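V-type ATP synthase alpha chain (Nanoarchaeum equitans Kin4-M, PDB 5BN3) is the nucleotide-binding A subunit of an archaeal V-type ATP synthase, built around a P-loop domain that holds ADP in this model. Local coordinates at residues T202-M210 / F488-S499; L232-A240 / E259-P270. All coordinates share one frame; numbering follows the deposited sequence.

Contact 1. Residues T202-M210 / F488-S499. With ADP (adenosine-5'-diphosphate), chain C.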
loop_
_atom_site.group_PDB
_atom_site.type_symbol
_atom_site.label_atom_id
_atom_site.label_comp_id
_atom_site.label_asym_id
_atom_site.label_seq_id
_atom_site.Cartn_x
_atom_site.Cartn_y
_atom_site.Cartn_z
ATOM N N THR A 202 14.295 -36.160 -12.166
ATOM C CA THR A 202 13.948 -36.084 -10.749
ATOM C C THR A 202 13.204 -37.314 -10.246
ATOM O O THR A 202 13.304 -37.672 -9.072
ATOM C CB THR A 202 13.087 -34.838 -10.451
ATOM O OG1 THR A 202 11.828 -34.946 -11.128
ATOM C CG2 THR A 202 13.795 -33.581 -10.911
ATOM N N GLY A 203 12.447 -37.952 -11.131
ATOM C CA GLY A 203 11.586 -39.047 -10.724
ATOM C C GLY A 203 10.180 -38.543 -10.469
ATOM O O GLY A 203 9.274 -39.321 -10.163
ATOM N N THR A 204 10.007 -37.229 -10.585
ATOM C CA THR A 204 8.691 -36.603 -10.499
ATOM C C THR A 204 8.265 -36.178 -11.902
ATOM O O THR A 204 8.969 -35.413 -12.565
ATOM C CB THR A 204 8.709 -35.384 -9.557
ATOM O OG1 THR A 204 9.032 -35.811 -8.226
ATOM C CG2 THR A 204 7.350 -34.699 -9.542
ATOM N N ARG A 205 7.111 -36.675 -12.345
ATOM C CA ARG A 205 6.659 -36.515 -13.730
ATOM C C ARG A 205 6.567 -35.068 -14.223
ATOM O O ARG A 205 7.088 -34.739 -15.291
ATOM C CB ARG A 205 5.314 -37.229 -13.937
ATOM C CG ARG A 205 5.401 -38.751 -13.833
ATOM C CD ARG A 205 4.068 -39.423 -14.146
ATOM N NE ARG A 205 3.102 -39.270 -13.062
ATOM C CZ ARG A 205 3.008 -40.099 -12.026
ATOM N NH1 ARG A 205 3.823 -41.138 -11.931
ATOM N NH2 ARG A 205 2.102 -39.887 -11.085
ATOM N N VAL A 206 5.907 -34.208 -13.453
ATOM C CA VAL A 206 5.728 -32.818 -13.867
ATOM C C VAL A 206 7.072 -32.104 -14.022
ATOM O O VAL A 206 7.240 -31.255 -14.898
ATOM C CB VAL A 206 4.777 -32.049 -12.907
ATOM C CG1 VAL A 206 5.341 -32.009 -11.487
ATOM C CG2 VAL A 206 4.501 -30.646 -13.423
ATOM N N LEU A 207 8.043 -32.483 -13.197
ATOM C CA LEU A 207 9.366 -31.865 -13.254
ATOM C C LEU A 207 10.258 -32.480 -14.330
ATOM O O LEU A 207 11.234 -31.866 -14.753
ATOM C CB LEU A 207 10.063 -31.948 -11.895
ATOM C CG LEU A 207 9.371 -31.276 -10.711
ATOM C CD1 LEU A 207 10.316 -31.185 -9.524
ATOM C CD2 LEU A 207 8.871 -29.899 -11.100
ATOM N N ASP A 208 9.929 -33.690 -14.772
ATOM C CA ASP A 208 10.764 -34.379 -15.756
ATOM C C ASP A 208 10.344 -34.118 -17.202
ATOM O O ASP A 208 11.181 -34.100 -18.103
ATOM C CB ASP A 208 10.804 -35.887 -15.475
ATOM C CG ASP A 208 11.541 -36.223 -14.192
ATOM O OD1 ASP A 208 12.279 -35.352 -13.684
ATOM O OD2 ASP A 208 11.388 -37.361 -13.696
ATOM N N ILE A 209 9.050 -33.907 -17.419
ATOM C CA ILE A 209 8.537 -33.718 -18.771
ATOM C C ILE A 209 8.065 -32.290 -19.024
ATOM O O ILE A 209 8.460 -31.660 -20.007
ATOM C CB ILE A 209 7.370 -34.679 -19.067
ATOM C CG1 ILE A 209 7.802 -36.125 -18.829
ATOM C CG2 ILE A 209 6.895 -34.508 -20.494
ATOM C CD1 ILE A 209 8.934 -36.585 -19.729
ATOM N N MET A 210 7.223 -31.782 -18.131
ATOM C CA MET A 210 6.613 -30.473 -18.323
ATOM C C MET A 210 7.606 -29.319 -18.184
ATOM O O MET A 210 7.717 -28.489 -19.083
ATOM C CB MET A 210 5.433 -30.295 -17.364
ATOM C CG MET A 210 4.351 -31.358 -17.502
ATOM S SD MET A 210 3.371 -31.164 -19.008
ATOM C CE MET A 210 4.074 -32.446 -20.032
ATOM N N PHE A 488 -1.616 -37.994 -14.449
ATOM C CA PHE A 488 -0.238 -37.727 -14.851
ATOM C C PHE A 488 0.468 -36.697 -13.964
ATOM O O PHE A 488 1.538 -36.968 -13.417
ATOM C CB PHE A 488 -0.193 -37.280 -16.314
ATOM C CG PHE A 488 1.194 -37.099 -16.848
ATOM C CD1 PHE A 488 1.975 -38.198 -17.163
ATOM C CD2 PHE A 488 1.716 -35.829 -17.045
ATOM C CE1 PHE A 488 3.255 -38.037 -17.657
ATOM C CE2 PHE A 488 2.995 -35.662 -17.539
ATOM C CZ PHE A 488 3.766 -36.767 -17.846
ATOM N N LEU A 489 -0.127 -35.516 -13.835
ATOM C CA LEU A 489 0.487 -34.428 -13.075
ATOM C C LEU A 489 0.543 -34.739 -11.581
ATOM O O LEU A 489 1.583 -34.560 -10.942
ATOM C CB LEU A 489 -0.254 -33.111 -13.320
ATOM C CG LEU A 489 -0.234 -32.609 -14.764
ATOM C CD1 LEU A 489 -0.985 -31.295 -14.903
ATOM C CD2 LEU A 489 1.195 -32.449 -15.231
ATOM N N GLN A 490 -0.570 -35.210 -11.029
ATOM C CA GLN A 490 -0.612 -35.591 -9.621
ATOM C C GLN A 490 0.277 -36.800 -9.360
ATOM O O GLN A 490 0.328 -37.735 -10.164
ATOM C CB GLN A 490 -2.050 -35.883 -9.175
ATOM C CG GLN A 490 -2.906 -34.638 -8.978
ATOM C CD GLN A 490 -4.316 -34.962 -8.519
ATOM O OE1 GLN A 490 -4.570 -36.030 -7.960
ATOM N NE2 GLN A 490 -5.241 -34.040 -8.758
ATOM N N GLN A 491 0.978 -36.770 -8.232
ATOM C CA GLN A 491 1.882 -37.851 -7.862
ATOM C C GLN A 491 1.992 -37.939 -6.343
ATOM O O GLN A 491 2.464 -37.005 -5.688
ATOM C CB GLN A 491 3.260 -37.639 -8.502
ATOM C CG GLN A 491 4.218 -38.811 -8.326
ATOM C CD GLN A 491 5.426 -38.728 -9.239
ATOM O OE1 GLN A 491 5.441 -37.963 -10.205
ATOM N NE2 GLN A 491 6.447 -39.522 -8.937
ATOM N N ASP A 492 1.544 -39.063 -5.788
ATOM C CA ASP A 492 1.512 -39.259 -4.341
ATOM C C ASP A 492 2.903 -39.611 -3.816
ATOM O O ASP A 492 3.426 -40.694 -4.080
ATOM C CB ASP A 492 0.516 -40.367 -3.981
ATOM C CG ASP A 492 0.166 -40.391 -2.504
ATOM O OD1 ASP A 492 0.905 -39.797 -1.690
ATOM O OD2 ASP A 492 -0.856 -41.015 -2.152
ATOM N N ALA A 493 3.495 -38.690 -3.062
ATOM C CA ALA A 493 4.840 -38.877 -2.525
ATOM C C ALA A 493 4.896 -39.975 -1.470
ATOM O O ALA A 493 5.973 -40.484 -1.151
ATOM C CB ALA A 493 5.346 -37.579 -1.942
ATOM N N PHE A 494 3.739 -40.326 -0.920
ATOM C CA PHE A 494 3.687 -41.284 0.178
ATOM C C PHE A 494 2.914 -42.552 -0.180
ATOM O O PHE A 494 2.391 -43.243 0.695
ATOM C CB PHE A 494 3.125 -40.615 1.433
ATOM C CG PHE A 494 3.801 -39.314 1.762
ATOM C CD1 PHE A 494 5.137 -39.290 2.132
ATOM C CD2 PHE A 494 3.109 -38.115 1.683
ATOM C CE1 PHE A 494 5.771 -38.095 2.425
ATOM C CE2 PHE A 494 3.736 -36.914 1.976
ATOM C CZ PHE A 494 5.070 -36.906 2.348
ATOM N N ASP A 495 2.853 -42.849 -1.474
ATOM C CA ASP A 495 2.384 -44.147 -1.939
ATOM C C ASP A 495 3.591 -44.928 -2.439
ATOM O O ASP A 495 4.430 -44.383 -3.156
ATOM C CB ASP A 495 1.351 -43.997 -3.056
ATOM C CG ASP A 495 0.828 -45.334 -3.547
ATOM O OD1 ASP A 495 -0.132 -45.858 -2.941
ATOM O OD2 ASP A 495 1.372 -45.867 -4.537
ATOM N N GLU A 496 3.678 -46.198 -2.054
ATOM C CA GLU A 496 4.842 -47.029 -2.357
ATOM C C GLU A 496 5.099 -47.173 -3.857
ATOM O O GLU A 496 6.245 -47.303 -4.290
ATOM C CB GLU A 496 4.672 -48.409 -1.715
ATOM C CG GLU A 496 5.941 -49.248 -1.667
ATOM C CD GLU A 496 5.729 -50.583 -0.978
ATOM O OE1 GLU A 496 4.563 -51.017 -0.858
ATOM O OE2 GLU A 496 6.730 -51.196 -0.550
ATOM N N ASN A 497 4.031 -47.143 -4.647
ATOM C CA ASN A 497 4.150 -47.326 -6.090
ATOM C C ASN A 497 4.284 -46.021 -6.880
ATOM O O ASN A 497 4.929 -45.992 -7.924
ATOM C CB ASN A 497 2.963 -48.137 -6.624
ATOM C CG ASN A 497 3.004 -49.590 -6.190
ATOM O OD1 ASN A 497 4.077 -50.177 -6.041
ATOM N ND2 ASN A 497 1.832 -50.180 -5.987
ATOM N N ASP A 498 3.675 -44.947 -6.386
ATOM C CA ASP A 498 3.636 -43.693 -7.141
ATOM C C ASP A 498 4.743 -42.705 -6.767
ATOM O O ASP A 498 5.041 -41.792 -7.537
ATOM C CB ASP A 498 2.262 -43.030 -6.998
ATOM C CG ASP A 498 1.991 -42.007 -8.085
ATOM O OD1 ASP A 498 2.612 -42.092 -9.166
ATOM O OD2 ASP A 498 1.143 -41.118 -7.865
ATOM N N SER A 499 5.351 -42.894 -5.599
ATOM C CA SER A 499 6.390 -41.984 -5.107
ATOM C C SER A 499 7.502 -41.740 -6.127
ATOM O O SER A 499 7.864 -40.594 -6.399
ATOM C CB SER A 499 6.982 -42.514 -3.799
ATOM O OG SER A 499 7.993 -41.646 -3.318
HETATM P PB ADP C . 5.453 -26.406 2.585
HETATM O O1B ADP C . 5.257 -25.717 1.260
HETATM O O2B ADP C . 6.839 -26.942 2.814
HETATM O O3B ADP C . 4.874 -25.643 3.748
HETATM P PA ADP C . 4.928 -29.231 2.763
HETATM O O1A ADP C . 6.006 -29.685 1.823
HETATM O O2A ADP C . 5.128 -29.367 4.251
HETATM O O3A ADP C . 4.513 -27.710 2.418
HETATM O "O5'" ADP C . 3.575 -30.007 2.364
HETATM C "C5'" ADP C . 2.336 -29.630 2.962
HETATM C "C4'" ADP C . 1.388 -30.822 2.996
HETATM O "O4'" ADP C . 1.099 -31.268 1.665
HETATM C "C3'" ADP C . 2.032 -31.973 3.748
HETATM O "O3'" ADP C . 1.149 -32.413 4.785
HETATM C "C2'" ADP C . 2.227 -33.058 2.711
HETATM O "O2'" ADP C . 1.869 -34.341 3.224
HETATM C "C1'" ADP C . 1.325 -32.673 1.551
HETATM N N9 ADP C . 1.999 -32.987 0.269
HETATM C C8 ADP C . 2.815 -32.168 -0.421
HETATM N N7 ADP C . 3.265 -32.769 -1.551
HETATM C C5 ADP C . 2.726 -34.002 -1.598
HETATM C C6 ADP C . 2.785 -35.157 -2.523
HETATM N N6 ADP C . 3.529 -35.113 -3.659
HETATM N N1 ADP C . 2.064 -36.252 -2.191
HETATM C C2 ADP C . 1.321 -36.307 -1.068
HETATM N N3 ADP C . 1.224 -35.298 -0.186
HETATM C C4 ADP C . 1.891 -34.139 -0.395
HETATM O O HOH W 1 7.451 -37.912 -6.445
HETATM O O HOH W 2 5.151 -43.125 -10.017
HETATM O O HOH W 3 4.265 -35.237 -11.042
#

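Contact 2. Residues L232-A240 / E259-P270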
loop_
_atom_site.group_PDB
_atom_site.type_symbol
_atom_site.label_atom_id
_atom_site.label_comp_id
_atom_site.label_asym_id
_atom_site.label_seq_id
_atom_site.Cartn_x
_atom_site.Cartn_y
_atom_site.Cartn_z
ATOM N N LEU A 232 8.277 -31.679 -2.005
ATOM C CA LEU A 232 8.789 -31.690 -3.373
ATOM C C LEU A 232 10.308 -31.781 -3.397
ATOM O O LEU A 232 10.872 -32.558 -4.160
ATOM C CB LEU A 232 8.327 -30.451 -4.145
ATOM C CG LEU A 232 8.746 -30.448 -5.618
ATOM C CD1 LEU A 232 8.159 -31.654 -6.322
ATOM C CD2 LEU A 232 8.322 -29.172 -6.324
ATOM N N ASN A 233 10.969 -30.992 -2.556
ATOM C CA ASN A 233 12.426 -31.036 -2.473
ATOM C C ASN A 233 12.941 -32.367 -1.929
ATOM O O ASN A 233 13.970 -32.871 -2.384
ATOM C CB ASN A 233 12.959 -29.867 -1.640
ATOM C CG ASN A 233 13.242 -28.634 -2.480
ATOM O OD1 ASN A 233 14.339 -28.476 -3.022
ATOM N ND2 ASN A 233 12.256 -27.751 -2.591
ATOM N N GLN A 234 12.223 -32.931 -0.959
ATOM C CA GLN A 234 12.580 -34.233 -0.400
ATOM C C GLN A 234 12.401 -35.349 -1.426
ATOM O O GLN A 234 13.185 -36.295 -1.461
ATOM C CB GLN A 234 11.758 -34.531 0.860
ATOM C CG GLN A 234 12.193 -33.743 2.093
ATOM C CD GLN A 234 11.327 -34.023 3.309
ATOM O OE1 GLN A 234 10.258 -34.628 3.202
ATOM N NE2 GLN A 234 11.786 -33.581 4.475
ATOM N N GLN A 235 11.361 -35.236 -2.249
ATOM C CA GLN A 235 11.138 -36.186 -3.339
ATOM C C GLN A 235 12.281 -36.145 -4.340
ATOM O O GLN A 235 12.735 -37.181 -4.820
ATOM C CB GLN A 235 9.819 -35.887 -4.055
ATOM C CG GLN A 235 8.588 -36.328 -3.290
ATOM C CD GLN A 235 8.597 -37.809 -2.976
ATOM O OE1 GLN A 235 8.872 -38.214 -1.846
ATOM N NE2 GLN A 235 8.291 -38.629 -3.975
ATOM N N ILE A 236 12.732 -34.938 -4.663
ATOM C CA ILE A 236 13.888 -34.774 -5.532
ATOM C C ILE A 236 15.124 -35.373 -4.861
ATOM O O ILE A 236 15.862 -36.126 -5.481
ATOM C CB ILE A 236 14.132 -33.289 -5.876
ATOM C CG1 ILE A 236 12.945 -32.728 -6.665
ATOM C CG2 ILE A 236 15.414 -33.126 -6.669
ATOM C CD1 ILE A 236 13.034 -31.239 -6.937
ATOM N N ALA A 237 15.332 -35.054 -3.587
ATOM C CA ALA A 237 16.462 -35.603 -2.840
ATOM C C ALA A 237 16.439 -37.135 -2.804
ATOM O O ALA A 237 17.490 -37.775 -2.778
ATOM C CB ALA A 237 16.485 -35.036 -1.435
ATOM N N LYS A 238 15.239 -37.714 -2.808
ATOM C CA LYS A 238 15.073 -39.168 -2.799
ATOM C C LYS A 238 15.439 -39.827 -4.121
ATOM O O LYS A 238 16.285 -40.718 -4.165
ATOM C CB LYS A 238 13.618 -39.540 -2.491
ATOM C CG LYS A 238 13.233 -39.578 -1.024
ATOM C CD LYS A 238 11.822 -40.145 -0.883
ATOM C CE LYS A 238 11.149 -39.686 0.396
ATOM N NZ LYS A 238 9.716 -40.092 0.427
ATOM N N TRP A 239 14.784 -39.396 -5.194
ATOM C CA TRP A 239 14.815 -40.145 -6.451
ATOM C C TRP A 239 15.622 -39.525 -7.590
ATOM O O TRP A 239 15.678 -40.094 -8.679
ATOM C CB TRP A 239 13.387 -40.401 -6.949
ATOM C CG TRP A 239 12.449 -40.978 -5.922
ATOM C CD1 TRP A 239 11.212 -40.503 -5.584
ATOM C CD2 TRP A 239 12.666 -42.141 -5.110
ATOM N NE1 TRP A 239 10.650 -41.295 -4.614
ATOM C CE2 TRP A 239 11.521 -42.307 -4.304
ATOM C CE3 TRP A 239 13.715 -43.056 -4.985
ATOM C CZ2 TRP A 239 11.399 -43.353 -3.386
ATOM C CZ3 TRP A 239 13.594 -44.088 -4.075
ATOM C CH2 TRP A 239 12.445 -44.229 -3.289
ATOM N N ALA A 240 16.233 -38.366 -7.361
ATOM C CA ALA A 240 16.969 -37.698 -8.436
ATOM C C ALA A 240 18.108 -38.550 -8.982
ATOM O O ALA A 240 18.813 -39.231 -8.232
ATOM C CB ALA A 240 17.503 -36.355 -7.983
ATOM N N GLU A 259 12.915 -36.445 9.905
ATOM C CA GLU A 259 12.177 -37.287 8.959
ATOM C C GLU A 259 13.106 -37.927 7.929
ATOM O O GLU A 259 13.002 -39.123 7.643
ATOM C CB GLU A 259 11.097 -36.464 8.251
ATOM C CG GLU A 259 10.575 -37.079 6.956
ATOM C CD GLU A 259 9.570 -38.197 7.185
ATOM O OE1 GLU A 259 9.276 -38.511 8.356
ATOM O OE2 GLU A 259 9.068 -38.757 6.185
ATOM N N VAL A 260 14.017 -37.128 7.381
ATOM C CA VAL A 260 14.995 -37.624 6.421
ATOM C C VAL A 260 15.904 -38.670 7.068
ATOM O O VAL A 260 16.187 -39.710 6.476
ATOM C CB VAL A 260 15.844 -36.473 5.846
ATOM C CG1 VAL A 260 16.929 -37.014 4.935
ATOM C CG2 VAL A 260 14.964 -35.491 5.092
ATOM N N LEU A 261 16.344 -38.392 8.294
ATOM C CA LEU A 261 17.179 -39.322 9.051
ATOM C C LEU A 261 16.479 -40.658 9.285
ATOM O O LEU A 261 17.124 -41.706 9.309
ATOM C CB LEU A 261 17.571 -38.712 10.400
ATOM C CG LEU A 261 18.576 -37.561 10.406
ATOM C CD1 LEU A 261 18.790 -37.045 11.824
ATOM C CD2 LEU A 261 19.888 -38.014 9.808
ATOM N N GLU A 262 15.162 -40.619 9.455
ATOM C CA GLU A 262 14.387 -41.825 9.739
ATOM C C GLU A 262 14.066 -42.647 8.490
ATOM O O GLU A 262 14.058 -43.876 8.538
ATOM C CB GLU A 262 13.085 -41.471 10.469
ATOM C CG GLU A 262 13.265 -41.003 11.911
ATOM C CD GLU A 262 11.947 -40.861 12.650
ATOM O OE1 GLU A 262 10.894 -41.210 12.072
ATOM O OE2 GLU A 262 11.960 -40.404 13.815
ATOM N N GLU A 263 13.805 -41.967 7.377
ATOM C CA GLU A 263 13.269 -42.623 6.184
ATOM C C GLU A 263 14.313 -43.037 5.141
ATOM O O GLU A 263 14.228 -44.126 4.579
ATOM C CB GLU A 263 12.196 -41.740 5.536
ATOM C CG GLU A 263 10.979 -41.504 6.418
ATOM C CD GLU A 263 10.217 -42.781 6.707
ATOM O OE1 GLU A 263 10.092 -43.618 5.790
ATOM O OE2 GLU A 263 9.748 -42.950 7.853
ATOM N N PHE A 264 15.284 -42.168 4.879
ATOM C CA PHE A 264 16.317 -42.438 3.870
ATOM C C PHE A 264 17.149 -43.725 4.072
ATOM O O PHE A 264 17.507 -44.378 3.091
ATOM C CB PHE A 264 17.230 -41.216 3.683
ATOM C CG PHE A 264 16.642 -40.139 2.802
ATOM C CD1 PHE A 264 15.321 -39.735 2.954
ATOM C CD2 PHE A 264 17.416 -39.520 1.831
ATOM C CE1 PHE A 264 14.781 -38.744 2.150
ATOM C CE2 PHE A 264 16.882 -38.523 1.023
ATOM C CZ PHE A 264 15.563 -38.135 1.184
ATOM N N PRO A 265 17.471 -44.089 5.331
ATOM C CA PRO A 265 18.156 -45.377 5.510
ATOM C C PRO A 265 17.308 -46.594 5.122
ATOM O O PRO A 265 17.870 -47.674 4.932
ATOM C CB PRO A 265 18.451 -45.409 7.012
ATOM C CG PRO A 265 18.558 -43.978 7.398
ATOM C CD PRO A 265 17.527 -43.272 6.560
ATOM N N LYS A 266 15.991 -46.426 5.012
ATOM C CA LYS A 266 15.100 -47.533 4.658
ATOM C C LYS A 266 14.850 -47.624 3.159
ATOM O O LYS A 266 14.327 -48.626 2.670
ATOM C CB LYS A 266 13.743 -47.389 5.347
ATOM C CG LYS A 266 13.766 -47.249 6.854
ATOM C CD LYS A 266 12.334 -47.272 7.375
ATOM C CE LYS A 266 12.191 -46.552 8.704
ATOM N NZ LYS A 266 10.756 -46.361 9.053
ATOM N N LEU A 267 15.201 -46.567 2.435
ATOM C CA LEU A 267 14.905 -46.493 1.008
ATOM C C LEU A 267 16.103 -46.896 0.159
ATOM O O LEU A 267 17.251 -46.667 0.541
ATOM C CB LEU A 267 14.440 -45.084 0.632
ATOM C CG LEU A 267 13.162 -44.612 1.327
ATOM C CD1 LEU A 267 12.838 -43.174 0.964
ATOM C CD2 LEU A 267 12.000 -45.522 0.971
ATOM N N LYS A 268 15.827 -47.497 -0.994
ATOM C CA LYS A 268 16.877 -47.990 -1.878
ATOM C C LYS A 268 16.957 -47.177 -3.168
ATOM O O LYS A 268 15.939 -46.907 -3.808
ATOM C CB LYS A 268 16.635 -49.467 -2.206
ATOM C CG LYS A 268 16.617 -50.388 -0.991
ATOM C CD LYS A 268 18.015 -50.564 -0.413
ATOM C CE LYS A 268 18.005 -51.407 0.856
ATOM N NZ LYS A 268 17.388 -50.688 2.004
ATOM N N ASP A 269 18.176 -46.787 -3.538
ATOM C CA ASP A 269 18.436 -46.108 -4.804
ATOM C C ASP A 269 18.012 -47.020 -5.951
ATOM O O ASP A 269 18.435 -48.173 -6.017
ATOM C CB ASP A 269 19.929 -45.783 -4.911
ATOM C CG ASP A 269 20.256 -44.814 -6.039
ATOM O OD1 ASP A 269 19.523 -44.764 -7.049
ATOM O OD2 ASP A 269 21.276 -44.104 -5.917
ATOM N N PRO A 270 17.155 -46.513 -6.850
ATOM C CA PRO A 270 16.700 -47.302 -8.002
ATOM C C PRO A 270 17.782 -47.476 -9.066
ATOM O O PRO A 270 17.528 -48.122 -10.085
ATOM C CB PRO A 270 15.544 -46.464 -8.569
ATOM C CG PRO A 270 15.145 -45.536 -7.461
ATOM C CD PRO A 270 16.412 -45.248 -6.722
HETATM O O HOH W 4 9.380 -39.061 3.242
#

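Contact 1. Residues T202-M210 / F488-S499
Arg205 and Gln491 carry the polar half of this contact as a stacked pair. The guanidinium and the amide lie 18° apart, with Gln491 OE1 over the centre of the guanidinium face. In its plane the guanidinium is gripped by oxygens of 488-499. Arg205 NE donates to Phe488 O at 2.8 Å on a carbonyl lone pair. Arg205 NH2 donates to Gln490 O at 2.9 Å. Phe488 O belongs to the last turn of helix 472-489 and Gln490 O lies just past it, so one guanidinium spans the helix end. The salt bridge is end-on, with Arg205 NH1 and NH2 both turned to Asp498 OD1; Arg205 NH2 lies 3.0 Å from Asp498 OD1, on its syn side. Asp498 OD2 is shared by Arg545 and the backbone N of Asp492.

Gln491, extended with CG anti to its backbone N (chi1 -172°), uses both ends of its amide. Gln491 OE1 accepts a nearly straight bond from Arg205 N (3.0 Å, 171°) at the start of helix 205-210. Gln491 NE2 donates to Gly203 O at 3.1 Å. A water bridges Val206 N, Leu489 O and Gln491 OE1.

Apolar contacts accompany these bonds. Arg205 CB lies over one face of the Phe488 ring near its rim, Ile209 CG1 meets the ring edge, and Leu489 CD2 touches Met210 CG at 4.0 Å.

The chain then reaches the nucleotide: Gln491 O accepts from ADP N6 at 3.0 Å, and Ala493 N donates to ADP N1. The joint between the P-loop and C-terminal helical domains thus carries, on its 491-494 side, one edge of the adenine pocket.

Contact 2. Residues L232-A240 / E259-P270
Lys238 and Phe264 meet near the C-terminal ends of the two helices, and the lysine does so with its aliphatic stem. Lys238 CG, anti to the carbonyl carbon (chi1 -83°), touches Phe264 CZ at 3.5 Å, approaching the ring obliquely. From there the chain runs extended past Leu267, whose CD1 lies 3.7 Å from Lys238 CD. The ammonium thus clears the apolar patch: Lys238 NZ donates to Gln235 OE1 at 3.1 Å, one turn back on its own helix, and to a water that in turn donates to Glu259 OE2. Lysine and glutamate charges are therefore joined through water and not by a direct salt bridge.

Phe264 points its far end at the neighbouring helix. Phe264 CZ comes within 4.2 Å of Ala237 CB, and Gln234 O lies at the ring edge; Val260 CG1, four residues earlier, lies over the centre of one ring face. Helices 229-239 and 254-263 follow strands 218-222 and 244-250 of the parallel core of a P-loop NTPase fold, the first of them rising from the Walker A loop, and Ala237 and Phe264 also touch strands of that sheet.

Gln234, extended beyond CG, brings Gln234 NE2 to within 3.8 Å of Val260 CG2, a plain van der Waals contact. With CG anti to the carbonyl carbon (chi1 -50°), Trp239 sends its six-membered ring toward the loop that carries Lys268 and Pro270. Pro270 CG packs obliquely on it, 3.8 Å from Trp239 CE3, and Lys268 O lies in the ring plane at the edge near Trp239 CZ3. The indole NE1, on the other limb of the ring system, is hydrogen-bonded to Ser499.

In the fold
Contact 1 is a buried joint between two domains, whereas contact 2 pairs neighbouring helices within the nucleotide-binding domain and is only partly buried. Their chemistry follows: hydrogen bonds and a salt bridge, with apolar contacts beside them, hold 202-210 to 488-499, while 232-240 and 259-270 meet through apolar and aliphatic surfaces, with a single water spanning their charges. Helix 229-239 links the two. Gln235 NE2 probably bonds to Ser499 OG, and Ala493 CB packs on Gln235, so the helix leading from the P-loop also backs the adenine-binding loop. Helix 254-263 also meets another subunit, where Glu262 bonds to Val106 of the NEQ263 chain.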